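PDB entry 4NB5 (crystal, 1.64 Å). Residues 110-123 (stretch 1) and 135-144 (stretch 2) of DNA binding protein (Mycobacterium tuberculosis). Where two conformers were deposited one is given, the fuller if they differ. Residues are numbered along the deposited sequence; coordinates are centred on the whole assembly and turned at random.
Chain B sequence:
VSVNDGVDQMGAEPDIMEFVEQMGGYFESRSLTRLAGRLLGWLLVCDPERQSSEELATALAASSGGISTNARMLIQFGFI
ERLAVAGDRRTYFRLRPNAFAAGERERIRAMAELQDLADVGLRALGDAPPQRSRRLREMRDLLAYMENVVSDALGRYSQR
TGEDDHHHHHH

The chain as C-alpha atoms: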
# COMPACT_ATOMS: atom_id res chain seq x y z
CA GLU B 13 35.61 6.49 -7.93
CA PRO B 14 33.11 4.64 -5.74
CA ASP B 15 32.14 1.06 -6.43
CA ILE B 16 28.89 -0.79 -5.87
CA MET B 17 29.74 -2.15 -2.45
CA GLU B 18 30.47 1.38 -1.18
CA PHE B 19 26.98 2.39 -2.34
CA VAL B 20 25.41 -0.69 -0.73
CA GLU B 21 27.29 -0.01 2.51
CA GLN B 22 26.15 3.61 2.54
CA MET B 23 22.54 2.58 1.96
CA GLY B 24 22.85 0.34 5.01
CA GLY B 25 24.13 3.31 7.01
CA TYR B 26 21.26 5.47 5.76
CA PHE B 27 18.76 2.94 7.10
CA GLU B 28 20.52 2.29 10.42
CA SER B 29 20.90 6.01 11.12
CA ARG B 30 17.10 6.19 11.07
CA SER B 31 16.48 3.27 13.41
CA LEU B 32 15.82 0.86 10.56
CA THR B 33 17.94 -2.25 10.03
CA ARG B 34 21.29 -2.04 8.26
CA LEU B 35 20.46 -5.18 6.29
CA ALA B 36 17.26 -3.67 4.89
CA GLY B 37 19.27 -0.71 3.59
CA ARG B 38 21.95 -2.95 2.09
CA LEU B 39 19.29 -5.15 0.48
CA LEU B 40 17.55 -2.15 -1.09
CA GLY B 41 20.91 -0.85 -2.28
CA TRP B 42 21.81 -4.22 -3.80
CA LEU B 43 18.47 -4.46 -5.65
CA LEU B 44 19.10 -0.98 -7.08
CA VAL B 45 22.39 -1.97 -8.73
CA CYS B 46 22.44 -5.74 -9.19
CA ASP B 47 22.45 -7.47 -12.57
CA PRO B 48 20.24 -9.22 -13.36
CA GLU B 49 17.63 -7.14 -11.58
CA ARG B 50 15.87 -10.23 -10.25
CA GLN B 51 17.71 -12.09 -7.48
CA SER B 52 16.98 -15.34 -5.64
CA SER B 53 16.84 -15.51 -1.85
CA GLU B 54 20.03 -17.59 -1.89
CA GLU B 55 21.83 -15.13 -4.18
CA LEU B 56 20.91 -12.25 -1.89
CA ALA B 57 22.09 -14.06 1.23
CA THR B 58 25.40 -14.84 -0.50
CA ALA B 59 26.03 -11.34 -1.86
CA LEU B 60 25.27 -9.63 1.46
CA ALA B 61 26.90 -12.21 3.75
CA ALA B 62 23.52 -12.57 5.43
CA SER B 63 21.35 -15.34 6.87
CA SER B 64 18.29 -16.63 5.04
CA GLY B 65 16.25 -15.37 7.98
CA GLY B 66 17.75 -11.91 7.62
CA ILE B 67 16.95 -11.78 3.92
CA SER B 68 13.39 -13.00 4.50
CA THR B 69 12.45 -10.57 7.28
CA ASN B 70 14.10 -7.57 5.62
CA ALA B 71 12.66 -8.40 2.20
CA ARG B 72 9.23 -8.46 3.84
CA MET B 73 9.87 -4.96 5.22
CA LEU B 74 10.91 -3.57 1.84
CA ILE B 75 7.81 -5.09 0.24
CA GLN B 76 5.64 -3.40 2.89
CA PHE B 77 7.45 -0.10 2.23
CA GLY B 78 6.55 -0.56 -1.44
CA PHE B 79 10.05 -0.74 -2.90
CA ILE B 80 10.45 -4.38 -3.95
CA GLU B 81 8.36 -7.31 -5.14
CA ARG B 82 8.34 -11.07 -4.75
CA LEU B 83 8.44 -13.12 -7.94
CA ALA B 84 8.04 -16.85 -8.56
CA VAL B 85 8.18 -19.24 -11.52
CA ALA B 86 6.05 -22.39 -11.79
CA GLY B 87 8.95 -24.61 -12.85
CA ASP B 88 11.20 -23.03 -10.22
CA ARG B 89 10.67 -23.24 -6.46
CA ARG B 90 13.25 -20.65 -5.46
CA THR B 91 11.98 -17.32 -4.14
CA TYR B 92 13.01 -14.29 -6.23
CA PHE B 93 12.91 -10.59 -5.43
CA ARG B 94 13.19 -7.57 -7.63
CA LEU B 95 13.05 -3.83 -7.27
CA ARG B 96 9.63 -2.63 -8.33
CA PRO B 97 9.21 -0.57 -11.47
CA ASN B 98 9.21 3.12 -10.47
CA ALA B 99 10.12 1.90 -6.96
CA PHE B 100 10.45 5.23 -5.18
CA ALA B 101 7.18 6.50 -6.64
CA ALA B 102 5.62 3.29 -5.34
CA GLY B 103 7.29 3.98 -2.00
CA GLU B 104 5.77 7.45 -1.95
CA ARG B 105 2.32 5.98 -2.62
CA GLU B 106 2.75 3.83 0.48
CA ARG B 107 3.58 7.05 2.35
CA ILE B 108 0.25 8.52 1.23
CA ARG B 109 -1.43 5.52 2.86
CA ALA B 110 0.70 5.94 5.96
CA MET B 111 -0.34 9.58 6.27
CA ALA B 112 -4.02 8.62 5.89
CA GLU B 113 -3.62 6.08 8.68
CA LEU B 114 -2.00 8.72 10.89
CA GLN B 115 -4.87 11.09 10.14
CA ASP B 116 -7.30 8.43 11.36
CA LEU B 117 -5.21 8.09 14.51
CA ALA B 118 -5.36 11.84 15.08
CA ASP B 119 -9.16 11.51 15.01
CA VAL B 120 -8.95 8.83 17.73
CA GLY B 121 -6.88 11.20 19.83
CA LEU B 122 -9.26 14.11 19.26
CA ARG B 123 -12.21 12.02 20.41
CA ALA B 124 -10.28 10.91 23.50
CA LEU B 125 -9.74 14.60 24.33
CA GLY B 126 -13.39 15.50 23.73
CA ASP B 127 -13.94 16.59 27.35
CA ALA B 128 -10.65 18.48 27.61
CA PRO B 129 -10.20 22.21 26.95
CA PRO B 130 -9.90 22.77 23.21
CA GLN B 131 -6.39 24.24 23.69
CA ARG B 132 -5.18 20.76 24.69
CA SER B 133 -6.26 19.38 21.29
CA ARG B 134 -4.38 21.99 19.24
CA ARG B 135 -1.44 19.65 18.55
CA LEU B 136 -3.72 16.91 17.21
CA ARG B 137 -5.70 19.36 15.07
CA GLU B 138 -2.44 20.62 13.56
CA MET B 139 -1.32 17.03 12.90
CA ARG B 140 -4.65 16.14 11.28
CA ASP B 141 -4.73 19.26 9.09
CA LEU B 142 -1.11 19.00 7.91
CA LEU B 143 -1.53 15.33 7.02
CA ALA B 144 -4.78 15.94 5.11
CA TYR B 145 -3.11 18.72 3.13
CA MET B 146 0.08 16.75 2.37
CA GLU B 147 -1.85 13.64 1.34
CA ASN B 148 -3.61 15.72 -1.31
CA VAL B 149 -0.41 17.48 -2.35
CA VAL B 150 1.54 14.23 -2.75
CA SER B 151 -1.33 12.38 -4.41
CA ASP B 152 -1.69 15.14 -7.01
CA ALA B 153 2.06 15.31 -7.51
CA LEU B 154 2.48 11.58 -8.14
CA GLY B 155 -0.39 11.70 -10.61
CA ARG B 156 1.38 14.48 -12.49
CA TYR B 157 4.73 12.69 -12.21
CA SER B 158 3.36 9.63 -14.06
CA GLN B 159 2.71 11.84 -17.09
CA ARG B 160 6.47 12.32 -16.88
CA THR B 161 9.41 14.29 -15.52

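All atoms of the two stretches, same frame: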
# COMPACT_ATOMS: atom_id res chain seq x y z
N ALA B 110 0.23 5.75 4.60
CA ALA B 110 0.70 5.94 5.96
C ALA B 110 0.17 7.24 6.56
O ALA B 110 -0.22 7.29 7.73
CB ALA B 110 2.23 5.92 5.98
N MET B 111 0.15 8.31 5.77
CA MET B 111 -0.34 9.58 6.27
C MET B 111 -1.85 9.51 6.53
O MET B 111 -2.33 10.06 7.51
CB MET B 111 0.02 10.72 5.32
CG MET B 111 1.53 10.92 5.21
SD MET B 111 2.01 12.38 4.27
CE MET B 111 1.18 12.06 2.72
N ALA B 112 -2.58 8.80 5.67
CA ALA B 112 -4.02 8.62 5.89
C ALA B 112 -4.28 7.88 7.19
O ALA B 112 -5.20 8.21 7.93
CB ALA B 112 -4.64 7.87 4.73
N GLU B 113 -3.47 6.86 7.47
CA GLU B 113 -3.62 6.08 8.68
C GLU B 113 -3.34 6.94 9.91
O GLU B 113 -4.01 6.82 10.93
CB GLU B 113 -2.69 4.87 8.65
CG GLU B 113 -3.07 3.85 7.60
CD GLU B 113 -2.11 2.68 7.52
OE1 GLU B 113 -2.44 1.69 6.83
OE2 GLU B 113 -1.03 2.73 8.15
N LEU B 114 -2.33 7.80 9.80
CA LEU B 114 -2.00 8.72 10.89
C LEU B 114 -3.12 9.73 11.11
O LEU B 114 -3.40 10.11 12.25
CB LEU B 114 -0.69 9.45 10.60
CG LEU B 114 0.58 8.66 10.92
CD1 LEU B 114 1.80 9.40 10.39
CD2 LEU B 114 0.69 8.43 12.42
N GLN B 115 -3.76 10.16 10.03
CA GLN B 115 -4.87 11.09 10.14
C GLN B 115 -6.02 10.44 10.91
O GLN B 115 -6.66 11.07 11.74
CB GLN B 115 -5.32 11.55 8.76
CG GLN B 115 -6.19 12.78 8.80
CD GLN B 115 -6.82 13.13 7.46
OE1 GLN B 115 -7.91 13.70 7.41
NE2 GLN B 115 -6.13 12.79 6.38
N ASP B 116 -6.27 9.16 10.64
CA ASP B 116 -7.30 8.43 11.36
C ASP B 116 -6.94 8.33 12.84
O ASP B 116 -7.80 8.41 13.71
CB ASP B 116 -7.50 7.04 10.75
CG ASP B 116 -8.35 7.06 9.49
OD1 ASP B 116 -9.12 8.03 9.29
OD2 ASP B 116 -8.26 6.10 8.69
N LEU B 117 -5.65 8.15 13.12
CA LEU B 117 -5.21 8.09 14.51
C LEU B 117 -5.40 9.43 15.21
O LEU B 117 -5.75 9.48 16.38
CB LEU B 117 -3.75 7.62 14.61
CG LEU B 117 -3.56 6.14 14.24
CD1 LEU B 117 -2.10 5.75 14.21
CD2 LEU B 117 -4.32 5.23 15.21
N ALA B 118 -5.18 10.52 14.48
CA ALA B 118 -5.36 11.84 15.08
C ALA B 118 -6.82 12.01 15.49
O ALA B 118 -7.12 12.60 16.53
CB ALA B 118 -4.95 12.93 14.12
N ASP B 119 -7.73 11.45 14.68
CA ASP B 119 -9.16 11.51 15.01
C ASP B 119 -9.47 10.74 16.30
O ASP B 119 -10.31 11.18 17.10
CB ASP B 119 -10.01 10.96 13.86
CG ASP B 119 -10.02 11.87 12.64
OD1 ASP B 119 -9.77 13.09 12.79
OD2 ASP B 119 -10.29 11.36 11.53
N VAL B 120 -8.81 9.60 16.50
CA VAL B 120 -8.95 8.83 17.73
C VAL B 120 -8.53 9.69 18.91
O VAL B 120 -9.21 9.73 19.94
CB VAL B 120 -8.07 7.56 17.71
CG1 VAL B 120 -8.05 6.88 19.09
CG2 VAL B 120 -8.54 6.59 16.63
N GLY B 121 -7.39 10.36 18.77
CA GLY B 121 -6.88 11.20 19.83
C GLY B 121 -7.81 12.37 20.13
O GLY B 121 -8.02 12.71 21.30
N LEU B 122 -8.37 12.97 19.09
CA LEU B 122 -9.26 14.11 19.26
C LEU B 122 -10.51 13.69 20.01
O LEU B 122 -11.00 14.43 20.87
CB LEU B 122 -9.61 14.75 17.92
CG LEU B 122 -8.48 15.55 17.27
CD1 LEU B 122 -8.76 15.82 15.81
CD2 LEU B 122 -8.26 16.86 18.00
N ARG B 123 -11.01 12.49 19.73
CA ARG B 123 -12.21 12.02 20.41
C ARG B 123 -11.89 11.75 21.88
O ARG B 123 -12.69 12.08 22.76
CB ARG B 123 -12.78 10.78 19.71
CG ARG B 123 -13.39 11.08 18.35
CD ARG B 123 -14.14 9.88 17.80
NE ARG B 123 -13.24 8.83 17.33
CZ ARG B 123 -12.85 8.68 16.06
NH1 ARG B 123 -13.29 9.49 15.11
NH2 ARG B 123 -12.02 7.69 15.75
N ARG B 135 -2.48 20.45 19.20
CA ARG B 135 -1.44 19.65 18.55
C ARG B 135 -2.03 18.61 17.60
O ARG B 135 -1.54 18.42 16.48
CB ARG B 135 -0.58 18.94 19.60
CG ARG B 135 0.31 19.87 20.41
CD ARG B 135 0.68 19.21 21.73
NE ARG B 135 -0.47 19.15 22.64
CZ ARG B 135 -0.52 18.48 23.78
NH1 ARG B 135 0.53 17.77 24.19
NH2 ARG B 135 -1.63 18.52 24.52
N LEU B 136 -3.08 17.92 18.04
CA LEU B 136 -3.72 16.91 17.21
C LEU B 136 -4.41 17.54 16.00
O LEU B 136 -4.40 16.96 14.91
CB LEU B 136 -4.74 16.11 18.01
CG LEU B 136 -4.16 15.03 18.92
CD1 LEU B 136 -5.23 14.57 19.90
CD2 LEU B 136 -3.62 13.84 18.14
N ARG B 137 -5.04 18.69 16.19
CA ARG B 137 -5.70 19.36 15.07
C ARG B 137 -4.67 19.75 14.02
O ARG B 137 -4.92 19.60 12.82
CB ARG B 137 -6.48 20.60 15.52
CG ARG B 137 -7.74 20.27 16.29
CD ARG B 137 -8.67 21.50 16.41
NE ARG B 137 -8.05 22.59 17.16
CZ ARG B 137 -8.07 22.71 18.49
NH1 ARG B 137 -8.68 21.80 19.24
NH2 ARG B 137 -7.48 23.73 19.08
N GLU B 138 -3.52 20.24 14.46
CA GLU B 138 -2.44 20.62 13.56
C GLU B 138 -1.91 19.41 12.79
O GLU B 138 -1.66 19.48 11.58
CB GLU B 138 -1.30 21.31 14.33
CG GLU B 138 -1.66 22.71 14.84
CD GLU B 138 -0.55 23.35 15.67
OE1 GLU B 138 0.41 22.65 16.04
OE2 GLU B 138 -0.65 24.57 15.94
N MET B 139 -1.73 18.30 13.50
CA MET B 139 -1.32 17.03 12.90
C MET B 139 -2.31 16.61 11.81
O MET B 139 -1.94 16.35 10.66
CB MET B 139 -1.30 15.95 13.97
CG MET B 139 -1.02 14.54 13.49
SD MET B 139 -1.10 13.38 14.88
CE MET B 139 -0.77 11.81 14.06
N ARG B 140 -3.58 16.54 12.19
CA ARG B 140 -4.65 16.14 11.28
C ARG B 140 -4.67 17.00 10.02
O ARG B 140 -4.72 16.47 8.89
CB ARG B 140 -6.01 16.24 11.99
CG ARG B 140 -7.20 15.85 11.13
CD ARG B 140 -8.50 16.36 11.74
NE ARG B 140 -8.47 17.81 11.93
CZ ARG B 140 -9.32 18.49 12.70
NH1 ARG B 140 -10.28 17.87 13.37
NH2 ARG B 140 -9.20 19.81 12.81
N ASP B 141 -4.62 18.31 10.20
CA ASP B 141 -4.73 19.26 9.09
C ASP B 141 -3.52 19.21 8.16
O ASP B 141 -3.67 19.28 6.95
CB ASP B 141 -4.90 20.69 9.62
CG ASP B 141 -6.22 20.90 10.35
OD1 ASP B 141 -7.11 20.03 10.26
OD2 ASP B 141 -6.36 21.94 11.02
N LEU B 142 -2.32 19.10 8.73
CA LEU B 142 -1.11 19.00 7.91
C LEU B 142 -1.13 17.71 7.09
O LEU B 142 -0.81 17.72 5.89
CB LEU B 142 0.14 19.05 8.80
CG LEU B 142 1.53 19.07 8.12
CD1 LEU B 142 1.95 17.68 7.66
CD2 LEU B 142 1.56 20.06 6.97
N LEU B 143 -1.49 16.61 7.72
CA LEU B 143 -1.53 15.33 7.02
C LEU B 143 -2.56 15.34 5.88
O LEU B 143 -2.26 14.87 4.77
CB LEU B 143 -1.81 14.18 7.98
CG LEU B 143 -0.71 13.90 9.01
CD1 LEU B 143 -1.21 12.95 10.09
CD2 LEU B 143 0.51 13.34 8.32
N ALA B 144 -3.75 15.85 6.14
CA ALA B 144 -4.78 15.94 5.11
C ALA B 144 -4.26 16.73 3.91
O ALA B 144 -4.44 16.34 2.76
CB ALA B 144 -6.04 16.59 5.66
O HOH W 1 -11.29 15.14 13.08

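Residues 110-123 and 135-144 are parts of two longer helices that pack side by side. Their directions differ by 155°, so they run nearly antiparallel. The axes approach to 8.8 Å. Met 111 lies across from Leu 143, Gln 115 from Arg 140, and Ala 118 from Leu 136. The CA atoms of Gln 115 and Arg 140 are 5.2 Å apart, the shortest of these three spacings. No hydrogen bond passes directly between the stretches. The contact rests on the fit of side chains, with 651 Å² of surface buried.

The clearest knob in a hole is Arg 140. Its side chain sits among Gln 115, Ala 118, Asp 119 and Leu 122, four residues spaced along one side of the first helix. Ala 118 provides a shallow floor, since its side chain is a single methyl group. Ala 118 CB is 4.1 Å from Arg 140 CB. Gln 115 CG lies 4.0 Å from Arg 140 CG, so the aliphatic parts of the two long side chains touch. Farther out, Asp 119 OD1 is 3.7 Å from Arg 140 CD, and Leu 122 CD1 is 3.5 Å from Arg 140 NH1. The leucine methyl meets the guanidinium obliquely.

The charged end of the knob is tied down in two ways. Arg 140 NE donates to Asp 141 OD1 at 3.1 Å, a salt bridge within the second helix. Arg 140 NH2 adds a weak hydrogen bond to Asp 141 OD1 at 3.3 Å. A water links the helices as well. It donates to Asp 119 OD1 at 2.6 Å and accepts from Arg 140 NH1 at 2.9 Å. Asp 119 points away at its CA-to-CB bond, but the end of its side chain comes nearer.

Leu 136 fills a second hollow, where Gly 121 leaves room. Leu 136 CD1 is 3.4 Å from Gly 121 C, a close approach to bare backbone. A CB placed ideally on Gly 121 would lie 2.9 Å from Leu 136 CD1, a clash. Leu 122 closes in on the same leucine, with Leu 122 CD2 3.6 Å from Leu 136 CB. Leu 122 CD2 also touches the aliphatic part of Arg 137, at 3.9 Å from Arg 137 CG.

Met 139 is fully extended, with all three chi angles t. It reaches in toward the first helix and touches Ala 118 and Leu 114. Met 139 SD is 4.0 Å from Ala 118 CB, and Met 139 CE is 3.6 Å from Leu 114 O and 4.0 Å from Leu 114 CD2.

At the other end, Leu 143 has the largest area covered by the opposing stretch. Leu 143 CD1 is 3.6 Å from Leu 114 CB and 3.8 Å from Gln 115 N. Leu 143 CD2 is 4.0 Å from Met 111 CB. Beside it, Gln 115 NE2 reaches Ala 144 CB at 3.9 Å.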